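Reticulocyte-binding protein 2a (PDB 4Z8N) probably helps Plasmodium vivax merozoites recognise and invade red blood cells, this chain being its largely alpha-helical erythrocyte-binding domain. Local coordinates at residues A[29-34]-A[127-132]; A[33-38]-A[50-55]; A[57-62]-A[123-128]; A[64-69]-A[116-121]. All coordinates share one frame; numbering follows the deposited sequence.

Contact 1 (A[29-34]-A[127-132]); sequences NYFAEI and SKFNEK
F31 and F129 meet in a T-shaped pair, the edge of the F129 ring driven into the face of F31. The ring centroids lie 4.8 Å apart and the planes stand at 80°, close to perpendicular. CD2 of F129 sits over the centre of the F31 ring and comes within 3.7 Å of F31 CE1, so this is the tight part of the contact. F129 swings its ring to the side away from its own N, while CG of F31 is anti to the carbonyl carbon (chi1 -64°); the two side chains thus lie antiparallel alongside each other. S55 and V56 of helix 42-69 pack on F129, and Y52 of the same helix packs on F31.

Beside the ring pair the contact is looser and more polar. N130 is partly exposed on helix 119-136; the end of its side chain swings in, so that OD1 of N130 lies 3.5 Å from CE2 of Y30 and also near the edge of the F31 ring. No hydrogen bond joins the two segments here. Both helices belong to the largely helical erythrocyte-binding domain and run roughly parallel, 21° apart, but their axes come no closer than 11.6 Å, a separation bridged by large side chains. The contact therefore depends mainly on aromatic packing, with the N130 amide at the more polar border.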
loop_
_atom_site.group_PDB
_atom_site.type_symbol
_atom_site.label_atom_id
_atom_site.label_comp_id
_atom_site.label_asym_id
_atom_site.label_seq_id
_atom_site.Cartn_x
_atom_site.Cartn_y
_atom_site.Cartn_z
ATOM N N ASN A 29 11.788 -1.961 -2.842
ATOM C CA ASN A 29 12.018 -2.135 -1.420
ATOM C C ASN A 29 12.932 -3.332 -1.182
ATOM O O ASN A 29 13.833 -3.291 -0.345
ATOM C CB ASN A 29 10.691 -2.324 -0.686
ATOM C CG ASN A 29 10.774 -1.939 0.774
ATOM O OD1 ASN A 29 11.522 -2.540 1.544
ATOM N ND2 ASN A 29 9.995 -0.940 1.166
ATOM N N TYR A 30 12.691 -4.395 -1.939
ATOM C CA TYR A 30 13.484 -5.613 -1.851
ATOM C C TYR A 30 14.946 -5.367 -2.231
ATOM O O TYR A 30 15.860 -5.847 -1.558
ATOM C CB TYR A 30 12.871 -6.698 -2.743
ATOM C CG TYR A 30 13.737 -7.924 -2.924
ATOM C CD1 TYR A 30 13.809 -8.898 -1.937
ATOM C CD2 TYR A 30 14.472 -8.114 -4.088
ATOM C CE1 TYR A 30 14.594 -10.020 -2.097
ATOM C CE2 TYR A 30 15.263 -9.236 -4.258
ATOM C CZ TYR A 30 15.320 -10.183 -3.259
ATOM O OH TYR A 30 16.100 -11.301 -3.418
ATOM N N PHE A 31 15.166 -4.610 -3.303
ATOM C CA PHE A 31 16.519 -4.328 -3.768
ATOM C C PHE A 31 17.298 -3.509 -2.742
ATOM O O PHE A 31 18.516 -3.653 -2.616
ATOM C CB PHE A 31 16.483 -3.598 -5.113
ATOM C CG PHE A 31 15.896 -4.415 -6.230
ATOM C CD1 PHE A 31 16.056 -5.792 -6.259
ATOM C CD2 PHE A 31 15.175 -3.807 -7.246
ATOM C CE1 PHE A 31 15.516 -6.549 -7.285
ATOM C CE2 PHE A 31 14.629 -4.559 -8.275
ATOM C CZ PHE A 31 14.801 -5.932 -8.294
ATOM N N ALA A 32 16.591 -2.655 -2.008
ATOM C CA ALA A 32 17.208 -1.863 -0.951
ATOM C C ALA A 32 17.608 -2.749 0.223
ATOM O O ALA A 32 18.636 -2.523 0.858
ATOM C CB ALA A 32 16.263 -0.759 -0.488
ATOM N N GLU A 33 16.793 -3.763 0.501
ATOM C CA GLU A 33 17.070 -4.700 1.589
ATOM C C GLU A 33 18.302 -5.550 1.308
ATOM O O GLU A 33 19.134 -5.756 2.191
ATOM C CB GLU A 33 15.863 -5.608 1.842
ATOM C CG GLU A 33 14.688 -4.892 2.477
ATOM C CD GLU A 33 15.048 -4.265 3.810
ATOM O OE1 GLU A 33 15.794 -4.901 4.585
ATOM O OE2 GLU A 33 14.596 -3.132 4.076
ATOM N N ILE A 34 18.409 -6.043 0.077
ATOM C CA ILE A 34 19.560 -6.839 -0.336
ATOM C C ILE A 34 20.849 -6.035 -0.191
ATOM O O ILE A 34 21.894 -6.577 0.178
ATOM C CB ILE A 34 19.412 -7.327 -1.794
ATOM C CG1 ILE A 34 18.265 -8.329 -1.905
ATOM C CG2 ILE A 34 20.697 -7.979 -2.288
ATOM C CD1 ILE A 34 18.485 -9.591 -1.099
ATOM N N SER A 127 12.588 -7.339 -12.906
ATOM C CA SER A 127 12.798 -8.771 -13.051
ATOM C C SER A 127 14.190 -9.052 -13.611
ATOM O O SER A 127 14.866 -9.987 -13.179
ATOM C CB SER A 127 11.724 -9.378 -13.955
ATOM O OG SER A 127 11.908 -10.775 -14.094
ATOM N N LYS A 128 14.612 -8.230 -14.567
ATOM C CA LYS A 128 15.926 -8.370 -15.186
ATOM C C LYS A 128 17.049 -8.130 -14.180
ATOM O O LYS A 128 18.043 -8.855 -14.168
ATOM C CB LYS A 128 16.065 -7.406 -16.365
ATOM C CG LYS A 128 15.502 -7.943 -17.673
ATOM C CD LYS A 128 15.253 -6.821 -18.667
ATOM C CE LYS A 128 13.930 -7.015 -19.393
ATOM N NZ LYS A 128 13.230 -5.720 -19.631
ATOM N N PHE A 129 16.889 -7.115 -13.337
ATOM C CA PHE A 129 17.884 -6.828 -12.308
ATOM C C PHE A 129 17.899 -7.913 -11.236
ATOM O O PHE A 129 18.956 -8.249 -10.700
ATOM C CB PHE A 129 17.632 -5.466 -11.661
ATOM C CG PHE A 129 18.629 -5.112 -10.591
ATOM C CD1 PHE A 129 19.896 -4.658 -10.930
ATOM C CD2 PHE A 129 18.302 -5.233 -9.249
ATOM C CE1 PHE A 129 20.818 -4.332 -9.950
ATOM C CE2 PHE A 129 19.221 -4.910 -8.263
ATOM C CZ PHE A 129 20.479 -4.458 -8.614
ATOM N N ASN A 130 16.724 -8.456 -10.928
ATOM C CA ASN A 130 16.610 -9.530 -9.947
ATOM C C ASN A 130 17.391 -10.768 -10.371
ATOM O O ASN A 130 18.021 -11.425 -9.543
ATOM C CB ASN A 130 15.143 -9.895 -9.716
ATOM C CG ASN A 130 14.967 -10.932 -8.623
ATOM O OD1 ASN A 130 15.225 -10.659 -7.449
ATOM N ND2 ASN A 130 14.522 -12.124 -8.999
ATOM N N GLU A 131 17.349 -11.084 -11.662
ATOM C CA GLU A 131 18.107 -12.211 -12.189
ATOM C C GLU A 131 19.601 -11.907 -12.115
ATOM O O GLU A 131 20.419 -12.802 -11.907
ATOM C CB GLU A 131 17.692 -12.531 -13.630
ATOM C CG GLU A 131 18.464 -13.693 -14.251
ATOM C CD GLU A 131 17.743 -14.331 -15.430
ATOM O OE1 GLU A 131 17.943 -13.866 -16.571
ATOM O OE2 GLU A 131 16.983 -15.301 -15.217
ATOM N N LYS A 132 19.943 -10.633 -12.270
ATOM C CA LYS A 132 21.334 -10.203 -12.228
ATOM C C LYS A 132 21.912 -10.370 -10.825
ATOM O O LYS A 132 23.102 -10.633 -10.665
ATOM C CB LYS A 132 21.459 -8.748 -12.689
ATOM C CG LYS A 132 22.884 -8.306 -12.976
ATOM C CD LYS A 132 22.910 -7.025 -13.796
ATOM C CE LYS A 132 24.315 -6.723 -14.294
ATOM N NZ LYS A 132 24.327 -5.620 -15.295
#

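Contact 2 (A[33-38]-A[50-55]); sequences EIKYYI and EAYNQS
Across the pair formed by the end of helix 26-37 and helix 42-69, the backbones come nearest at K35 and Y52, whose CA atoms are 8.2 Å apart. One side-chain pair fills this distance. K35 sends its chain over one face of the Y52 ring, running across the tyrosine side chain. Its first two torsions are extended, then the chain bends at chi3 (-91°) and chi4, which lays CE on the ring and turns NZ off to one side.

K35 CE is 3.5 Å from Y52 CD1 and lies almost over the ring centre, 14° off the normal, a CH-pi contact. K35 NZ stands 4.3 Å from the centroid of the Y52 ring in an off-centre cation-pi geometry. The ammonium group also makes a salt bridge to D49, one helical position before the 50-55 segment, so its charge is probably stabilised by both a carboxylate and an aromatic face. Y48 touches K35 as well.

This is a surface contact between two helices consecutive in the chain of the erythrocyte-binding domain. Its chemistry implies a lysine whose methylene is used for packing on the tyrosine while its charge is probably balanced chiefly by D49.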
loop_
_atom_site.group_PDB
_atom_site.type_symbol
_atom_site.label_atom_id
_atom_site.label_comp_id
_atom_site.label_asym_id
_atom_site.label_seq_id
_atom_site.Cartn_x
_atom_site.Cartn_y
_atom_site.Cartn_z
ATOM N N GLU A 33 16.793 -3.763 0.501
ATOM C CA GLU A 33 17.070 -4.700 1.589
ATOM C C GLU A 33 18.302 -5.550 1.308
ATOM O O GLU A 33 19.134 -5.756 2.191
ATOM C CB GLU A 33 15.863 -5.608 1.842
ATOM C CG GLU A 33 14.688 -4.892 2.477
ATOM C CD GLU A 33 15.048 -4.265 3.810
ATOM O OE1 GLU A 33 15.794 -4.901 4.585
ATOM O OE2 GLU A 33 14.596 -3.132 4.076
ATOM N N ILE A 34 18.409 -6.043 0.077
ATOM C CA ILE A 34 19.560 -6.839 -0.336
ATOM C C ILE A 34 20.849 -6.035 -0.191
ATOM O O ILE A 34 21.894 -6.577 0.178
ATOM C CB ILE A 34 19.412 -7.327 -1.794
ATOM C CG1 ILE A 34 18.265 -8.329 -1.905
ATOM C CG2 ILE A 34 20.697 -7.979 -2.288
ATOM C CD1 ILE A 34 18.485 -9.591 -1.099
ATOM N N LYS A 35 20.755 -4.734 -0.451
ATOM C CA LYS A 35 21.916 -3.851 -0.434
ATOM C C LYS A 35 22.713 -3.933 0.866
ATOM O O LYS A 35 23.938 -4.029 0.831
ATOM C CB LYS A 35 21.487 -2.406 -0.689
ATOM C CG LYS A 35 22.637 -1.416 -0.700
ATOM C CD LYS A 35 22.161 -0.020 -1.066
ATOM C CE LYS A 35 22.243 0.217 -2.563
ATOM N NZ LYS A 35 23.584 0.734 -2.964
ATOM N N TYR A 36 22.037 -3.909 2.012
ATOM C CA TYR A 36 22.766 -4.002 3.276
ATOM C C TYR A 36 22.688 -5.404 3.882
ATOM O O TYR A 36 23.285 -5.674 4.926
ATOM C CB TYR A 36 22.267 -2.951 4.273
ATOM C CG TYR A 36 20.840 -3.110 4.742
ATOM C CD1 TYR A 36 20.542 -3.840 5.886
ATOM C CD2 TYR A 36 19.793 -2.501 4.064
ATOM C CE1 TYR A 36 19.240 -3.977 6.331
ATOM C CE2 TYR A 36 18.486 -2.633 4.500
ATOM C CZ TYR A 36 18.216 -3.371 5.635
ATOM O OH TYR A 36 16.920 -3.506 6.078
ATOM N N TYR A 37 21.967 -6.296 3.213
ATOM C CA TYR A 37 21.927 -7.698 3.611
ATOM C C TYR A 37 23.307 -8.340 3.441
ATOM O O TYR A 37 23.800 -9.021 4.341
ATOM C CB TYR A 37 20.882 -8.461 2.786
ATOM C CG TYR A 37 20.448 -9.786 3.383
ATOM C CD1 TYR A 37 21.314 -10.875 3.428
ATOM C CD2 TYR A 37 19.162 -9.951 3.888
ATOM C CE1 TYR A 37 20.920 -12.082 3.972
ATOM C CE2 TYR A 37 18.755 -11.158 4.428
ATOM C CZ TYR A 37 19.639 -12.221 4.467
ATOM O OH TYR A 37 19.243 -13.424 5.004
ATOM N N ILE A 38 23.922 -8.107 2.286
ATOM C CA ILE A 38 25.179 -8.760 1.919
ATOM C C ILE A 38 26.413 -7.908 2.217
ATOM O O ILE A 38 27.460 -8.077 1.587
ATOM C CB ILE A 38 25.189 -9.121 0.423
ATOM C CG1 ILE A 38 25.002 -7.861 -0.428
ATOM C CG2 ILE A 38 24.101 -10.135 0.117
ATOM C CD1 ILE A 38 25.122 -8.100 -1.920
ATOM N N GLU A 50 27.444 -1.338 -7.350
ATOM C CA GLU A 50 27.719 -0.854 -8.695
ATOM C C GLU A 50 26.549 -1.141 -9.633
ATOM O O GLU A 50 26.139 -0.279 -10.410
ATOM C CB GLU A 50 29.000 -1.490 -9.237
ATOM C CG GLU A 50 29.419 -0.988 -10.608
ATOM C CD GLU A 50 30.698 -1.639 -11.099
ATOM O OE1 GLU A 50 30.726 -2.883 -11.219
ATOM O OE2 GLU A 50 31.677 -0.909 -11.366
ATOM N N ALA A 51 26.015 -2.355 -9.552
ATOM C CA ALA A 51 24.888 -2.758 -10.387
ATOM C C ALA A 51 23.607 -2.032 -9.978
ATOM O O ALA A 51 22.783 -1.683 -10.826
ATOM C CB ALA A 51 24.692 -4.262 -10.316
ATOM N N TYR A 52 23.447 -1.810 -8.677
ATOM C CA TYR A 52 22.303 -1.076 -8.142
ATOM C C TYR A 52 22.263 0.349 -8.687
ATOM O O TYR A 52 21.205 0.846 -9.073
ATOM C CB TYR A 52 22.355 -1.053 -6.610
ATOM C CG TYR A 52 21.128 -0.470 -5.938
ATOM C CD1 TYR A 52 21.000 0.902 -5.743
ATOM C CD2 TYR A 52 20.106 -1.295 -5.481
ATOM C CE1 TYR A 52 19.885 1.435 -5.125
ATOM C CE2 TYR A 52 18.986 -0.770 -4.857
ATOM C CZ TYR A 52 18.881 0.596 -4.683
ATOM O OH TYR A 52 17.770 1.125 -4.067
ATOM N N ASN A 53 23.422 0.998 -8.711
ATOM C CA ASN A 53 23.519 2.378 -9.169
ATOM C C ASN A 53 23.235 2.501 -10.665
ATOM O O ASN A 53 22.653 3.486 -11.119
ATOM C CB ASN A 53 24.903 2.946 -8.843
ATOM C CG ASN A 53 24.918 4.464 -8.787
ATOM O OD1 ASN A 53 24.203 5.136 -9.530
ATOM N ND2 ASN A 53 25.737 5.011 -7.897
ATOM N N GLN A 54 23.639 1.492 -11.429
ATOM C CA GLN A 54 23.461 1.522 -12.876
ATOM C C GLN A 54 22.027 1.198 -13.297
ATOM O O GLN A 54 21.530 1.735 -14.288
ATOM C CB GLN A 54 24.428 0.549 -13.554
ATOM C CG GLN A 54 24.359 0.578 -15.074
ATOM C CD GLN A 54 25.319 -0.394 -15.729
ATOM O OE1 GLN A 54 25.255 -1.602 -15.495
ATOM N NE2 GLN A 54 26.213 0.128 -16.562
ATOM N N SER A 55 21.361 0.328 -12.543
ATOM C CA SER A 55 20.048 -0.173 -12.946
ATOM C C SER A 55 18.892 0.372 -12.108
ATOM O O SER A 55 17.931 0.926 -12.644
ATOM C CB SER A 55 20.034 -1.703 -12.888
ATOM O OG SER A 55 20.975 -2.260 -13.786
#

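Contact 3 (A[57-62]-A[123-128]); sequences NPLMSS and TDRMSK
L59 turns its CG away from its own N (chi1 175°), pointing its two methyls at the facing helix, while R125 places CG opposite its carbonyl carbon (chi1 -64°) and bends at chi3, which turns the guanidinium back over the leucine. These groups join two antiparallel helices of the helical erythrocyte-binding domain, 42-69 and 119-136. Their local axes run 165° apart in direction and approach to 11.1 Å, wide enough for side chains to be inserted between them.

L59 divides its two methyls between two partners. CD1 of L59 lies against one face of the R125 guanidinium, toward its rim, 3.3 Å from NH1 of R125; the flat group thus rests on the leucine, the two side chains overlapping lengthwise from opposing helices. CD2 of L59 instead packs at 3.6 Å against CG of M126, whose extended chain runs across the leucine. M126 is buried and also touches Y25, Q27 and I63, and L59 meets M28 of helix 26-37, so the inner side of the contact is apolar and closed in by neighbouring parts of the fold. R125, by contrast, belongs to the exposed side.

Within helix 42-69 the turn is kinked, because P58 has no N-H to give to the turn before. The serines that follow add side-chain bonds to the backbone: S61 OG donates to N57 O, and S62 OG reaches P58 O at 3.1 Å, from the opposite face of that carbonyl to the S62 backbone N.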
loop_
_atom_site.group_PDB
_atom_site.type_symbol
_atom_site.label_atom_id
_atom_site.label_comp_id
_atom_site.label_asym_id
_atom_site.label_seq_id
_atom_site.Cartn_x
_atom_site.Cartn_y
_atom_site.Cartn_z
ATOM N N ASN A 57 18.687 2.814 -9.618
ATOM C CA ASN A 57 18.546 4.261 -9.451
ATOM C C ASN A 57 17.952 4.989 -10.666
ATOM O O ASN A 57 17.083 5.846 -10.493
ATOM C CB ASN A 57 19.895 4.886 -9.077
ATOM C CG ASN A 57 20.263 4.648 -7.625
ATOM O OD1 ASN A 57 19.391 4.543 -6.762
ATOM N ND2 ASN A 57 21.559 4.561 -7.349
ATOM N N PRO A 58 18.406 4.666 -11.895
ATOM C CA PRO A 58 17.731 5.306 -13.031
ATOM C C PRO A 58 16.279 4.857 -13.176
ATOM O O PRO A 58 15.434 5.641 -13.611
ATOM C CB PRO A 58 18.559 4.853 -14.238
ATOM C CG PRO A 58 19.888 4.499 -13.677
ATOM C CD PRO A 58 19.595 3.911 -12.333
ATOM N N LEU A 59 15.998 3.607 -12.817
ATOM C CA LEU A 59 14.638 3.082 -12.875
ATOM C C LEU A 59 13.727 3.819 -11.899
ATOM O O LEU A 59 12.615 4.209 -12.252
ATOM C CB LEU A 59 14.621 1.580 -12.582
ATOM C CG LEU A 59 13.235 0.930 -12.500
ATOM C CD1 LEU A 59 12.471 1.099 -13.804
ATOM C CD2 LEU A 59 13.348 -0.539 -12.132
ATOM N N MET A 60 14.208 4.007 -10.672
ATOM C CA MET A 60 13.450 4.728 -9.653
ATOM C C MET A 60 13.176 6.165 -10.092
ATOM O O MET A 60 12.092 6.701 -9.858
ATOM C CB MET A 60 14.197 4.721 -8.314
ATOM C CG MET A 60 13.496 5.509 -7.220
ATOM S SD MET A 60 11.876 4.817 -6.801
ATOM C CE MET A 60 12.325 3.521 -5.647
ATOM N N SER A 61 14.165 6.779 -10.733
ATOM C CA SER A 61 14.031 8.148 -11.212
ATOM C C SER A 61 12.945 8.251 -12.279
ATOM O O SER A 61 12.162 9.199 -12.287
ATOM C CB SER A 61 15.366 8.654 -11.761
ATOM O OG SER A 61 16.341 8.725 -10.733
ATOM N N SER A 62 12.897 7.267 -13.170
ATOM C CA SER A 62 11.896 7.240 -14.232
ATOM C C SER A 62 10.491 7.058 -13.663
ATOM O O SER A 62 9.535 7.678 -14.133
ATOM C CB SER A 62 12.206 6.128 -15.235
ATOM O OG SER A 62 13.453 6.353 -15.871
ATOM N N THR A 123 8.066 -3.556 -14.362
ATOM C CA THR A 123 8.183 -4.884 -13.766
ATOM C C THR A 123 9.245 -5.732 -14.470
ATOM O O THR A 123 9.993 -6.469 -13.824
ATOM C CB THR A 123 6.833 -5.630 -13.806
ATOM O OG1 THR A 123 5.845 -4.867 -13.104
ATOM C CG2 THR A 123 6.952 -7.008 -13.171
ATOM N N ASP A 124 9.302 -5.618 -15.794
ATOM C CA ASP A 124 10.270 -6.363 -16.593
ATOM C C ASP A 124 11.704 -5.997 -16.228
ATOM O O ASP A 124 12.560 -6.869 -16.100
ATOM C CB ASP A 124 10.035 -6.121 -18.086
ATOM C CG ASP A 124 8.776 -6.800 -18.597
ATOM O OD1 ASP A 124 8.065 -7.428 -17.784
ATOM O OD2 ASP A 124 8.498 -6.704 -19.813
ATOM N N ARG A 125 11.958 -4.705 -16.053
ATOM C CA ARG A 125 13.295 -4.233 -15.709
ATOM C C ARG A 125 13.698 -4.662 -14.306
ATOM O O ARG A 125 14.858 -4.990 -14.062
ATOM C CB ARG A 125 13.376 -2.715 -15.829
ATOM C CG ARG A 125 13.174 -2.197 -17.235
ATOM C CD ARG A 125 13.204 -0.690 -17.234
ATOM N NE ARG A 125 14.516 -0.186 -16.839
ATOM C CZ ARG A 125 14.778 1.092 -16.591
ATOM N NH1 ARG A 125 13.811 1.990 -16.676
ATOM N NH2 ARG A 125 15.999 1.470 -16.241
ATOM N N MET A 126 12.738 -4.650 -13.386
ATOM C CA MET A 126 12.984 -5.121 -12.027
ATOM C C MET A 126 13.295 -6.611 -12.049
ATOM O O MET A 126 14.157 -7.089 -11.313
ATOM C CB MET A 126 11.782 -4.836 -11.125
ATOM C CG MET A 126 11.438 -3.363 -11.009
ATOM S SD MET A 126 9.842 -3.064 -10.217
ATOM C CE MET A 126 9.575 -1.353 -10.668
ATOM N N SER A 127 12.588 -7.339 -12.906
ATOM C CA SER A 127 12.798 -8.771 -13.051
ATOM C C SER A 127 14.190 -9.052 -13.611
ATOM O O SER A 127 14.866 -9.987 -13.179
ATOM C CB SER A 127 11.724 -9.378 -13.955
ATOM O OG SER A 127 11.908 -10.775 -14.094
ATOM N N LYS A 128 14.612 -8.230 -14.567
ATOM C CA LYS A 128 15.926 -8.370 -15.186
ATOM C C LYS A 128 17.049 -8.130 -14.180
ATOM O O LYS A 128 18.043 -8.855 -14.168
ATOM C CB LYS A 128 16.065 -7.406 -16.365
ATOM C CG LYS A 128 15.502 -7.943 -17.673
ATOM C CD LYS A 128 15.253 -6.821 -18.667
ATOM C CE LYS A 128 13.930 -7.015 -19.393
ATOM N NZ LYS A 128 13.230 -5.720 -19.631
#

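Contact 4 (A[64-69]-A[116-121]); sequences QNQINS and QANMES
Q66 and the bend at 116-119 are joined by two hydrogen bonds that use both ends of one amide. Q66 NE2 donates to A117 O at 2.7 Å, a nearly straight bond of 167°, and N118 ND2 donates to Q66 OE1 at 2.8 Å. In each bond the acceptor lies in the donor's amide plane, yet the donor stands above the plane of the accepting carbonyl, by 48° at Q66 and somewhat less at A117. The Q66 and N118 amide planes are turned 71° against each other. Q66 gets there with a long, straight chain, extended through both of its first two torsions.

The backbone receiving it is a type II beta turn from Q116 to M119, closed by a bond from M119 N to Q116 O. In the helical erythrocyte-binding domain it connects helix 94-115 to helix 119-136, with N118 at the N-cap position of the latter though its side chain makes no capping bond; E120, a calcium ligand in another structure of this protein, follows within the first turn.

Further polar partners hold the glutamine: the Y122 hydroxyl bonds to OE1, and NE2 also bonds to C114 O, C114 being disulfide-linked to C70.

Van der Waals contact is slight by comparison, the A117 methyl carbon CB approaching Q66 NE2 to 3.5 Å at the outer surface of the domain.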
loop_
_atom_site.group_PDB
_atom_site.type_symbol
_atom_site.label_atom_id
_atom_site.label_comp_id
_atom_site.label_asym_id
_atom_site.label_seq_id
_atom_site.Cartn_x
_atom_site.Cartn_y
_atom_site.Cartn_z
ATOM N N GLN A 64 9.601 7.842 -10.499
ATOM C CA GLN A 64 9.328 9.040 -9.717
ATOM C C GLN A 64 8.879 10.196 -10.606
ATOM O O GLN A 64 7.968 10.945 -10.250
ATOM C CB GLN A 64 10.567 9.439 -8.913
ATOM C CG GLN A 64 10.261 10.255 -7.672
ATOM C CD GLN A 64 11.034 9.774 -6.460
ATOM O OE1 GLN A 64 12.085 9.146 -6.589
ATOM N NE2 GLN A 64 10.512 10.063 -5.273
ATOM N N ASN A 65 9.520 10.335 -11.763
ATOM C CA ASN A 65 9.147 11.369 -12.721
ATOM C C ASN A 65 7.744 11.145 -13.270
ATOM O O ASN A 65 6.982 12.094 -13.459
ATOM C CB ASN A 65 10.151 11.430 -13.874
ATOM C CG ASN A 65 11.520 11.905 -13.428
ATOM O OD1 ASN A 65 11.646 12.638 -12.447
ATOM N ND2 ASN A 65 12.555 11.487 -14.148
ATOM N N GLN A 66 7.408 9.884 -13.524
ATOM C CA GLN A 66 6.076 9.537 -14.000
ATOM C C GLN A 66 5.017 9.898 -12.961
ATOM O O GLN A 66 3.991 10.491 -13.294
ATOM C CB GLN A 66 5.993 8.049 -14.344
ATOM C CG GLN A 66 4.607 7.604 -14.781
ATOM C CD GLN A 66 4.573 6.161 -15.239
ATOM O OE1 GLN A 66 5.475 5.698 -15.938
ATOM N NE2 GLN A 66 3.530 5.440 -14.845
ATOM N N ILE A 67 5.277 9.545 -11.704
ATOM C CA ILE A 67 4.366 9.864 -10.610
ATOM C C ILE A 67 4.210 11.375 -10.467
ATOM O O ILE A 67 3.118 11.873 -10.186
ATOM C CB ILE A 67 4.849 9.270 -9.270
ATOM C CG1 ILE A 67 5.001 7.753 -9.379
ATOM C CG2 ILE A 67 3.873 9.603 -8.150
ATOM C CD1 ILE A 67 3.694 7.026 -9.597
ATOM N N ASN A 68 5.304 12.102 -10.676
ATOM C CA ASN A 68 5.280 13.558 -10.612
ATOM C C ASN A 68 4.411 14.170 -11.707
ATOM O O ASN A 68 3.823 15.234 -11.519
ATOM C CB ASN A 68 6.699 14.126 -10.703
ATOM C CG ASN A 68 7.526 13.825 -9.471
ATOM O OD1 ASN A 68 6.987 13.492 -8.414
ATOM N ND2 ASN A 68 8.843 13.949 -9.596
ATOM N N SER A 69 4.335 13.496 -12.849
ATOM C CA SER A 69 3.534 13.982 -13.967
ATOM C C SER A 69 2.047 13.728 -13.734
ATOM O O SER A 69 1.199 14.266 -14.448
ATOM C CB SER A 69 3.979 13.321 -15.275
ATOM O OG SER A 69 3.712 11.928 -15.258
ATOM N N GLN A 116 -0.450 3.692 -13.141
ATOM C CA GLN A 116 -0.157 2.327 -13.565
ATOM C C GLN A 116 0.434 2.248 -14.971
ATOM O O GLN A 116 0.660 1.155 -15.486
ATOM C CB GLN A 116 -1.419 1.465 -13.501
ATOM C CG GLN A 116 -1.803 1.007 -12.107
ATOM C CD GLN A 116 -2.992 0.069 -12.124
ATOM O OE1 GLN A 116 -3.735 0.011 -13.105
ATOM N NE2 GLN A 116 -3.174 -0.681 -11.043
ATOM N N ALA A 117 0.672 3.397 -15.596
ATOM C CA ALA A 117 1.270 3.415 -16.928
ATOM C C ALA A 117 2.676 2.822 -16.879
ATOM O O ALA A 117 3.399 3.009 -15.898
ATOM C CB ALA A 117 1.303 4.831 -17.482
ATOM N N ASN A 118 3.038 2.086 -17.929
ATOM C CA ASN A 118 4.353 1.449 -18.043
ATOM C C ASN A 118 4.637 0.425 -16.942
ATOM O O ASN A 118 5.788 0.045 -16.730
ATOM C CB ASN A 118 5.456 2.510 -18.044
ATOM C CG ASN A 118 5.215 3.598 -19.066
ATOM O OD1 ASN A 118 4.994 3.320 -20.246
ATOM N ND2 ASN A 118 5.247 4.848 -18.617
ATOM N N MET A 119 3.585 -0.014 -16.254
ATOM C CA MET A 119 3.697 -0.974 -15.154
ATOM C C MET A 119 4.451 -2.224 -15.579
ATOM O O MET A 119 5.264 -2.774 -14.837
ATOM C CB MET A 119 2.300 -1.346 -14.643
ATOM C CG MET A 119 2.153 -2.769 -14.126
ATOM S SD MET A 119 0.458 -3.144 -13.629
ATOM C CE MET A 119 -0.464 -2.499 -15.024
ATOM N N GLU A 120 4.181 -2.638 -16.807
ATOM C CA GLU A 120 4.717 -3.858 -17.375
ATOM C C GLU A 120 6.192 -3.733 -17.720
ATOM O O GLU A 120 6.984 -4.645 -17.462
ATOM C CB GLU A 120 3.924 -4.209 -18.620
ATOM C CG GLU A 120 4.255 -5.531 -19.208
ATOM C CD GLU A 120 3.251 -5.920 -20.265
ATOM O OE1 GLU A 120 3.328 -5.404 -21.401
ATOM O OE2 GLU A 120 2.346 -6.713 -19.936
ATOM N N SER A 121 6.542 -2.603 -18.325
ATOM C CA SER A 121 7.924 -2.296 -18.653
ATOM C C SER A 121 8.749 -2.148 -17.377
ATOM O O SER A 121 9.891 -2.599 -17.312
ATOM C CB SER A 121 8.000 -1.021 -19.492
ATOM O OG SER A 121 7.284 -1.168 -20.705
#

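Helix 119-136 with its preceding turn serves contacts 1, 3 and 4, and helix 42-69 serves contacts 2, 3 and 4, so each contact uses at least one of these two helices, with contact 4 the farthest from contacts 1 and 2. Contacts 1 and 2 have centres 7 Å apart and touch where F129 CE1 lies 3.4 Å from A51 O. Contact 3 joins contact 1 through F31 CZ, 3.3 Å from M126 O. Contact 4 has its centre about 11 Å from that of contact 3 and about 22 Å from that of contact 2. It contains the calcium-site residue E120, whose side chain is about 10 Å from that of R125 in contact 3; no calcium is bound in this model.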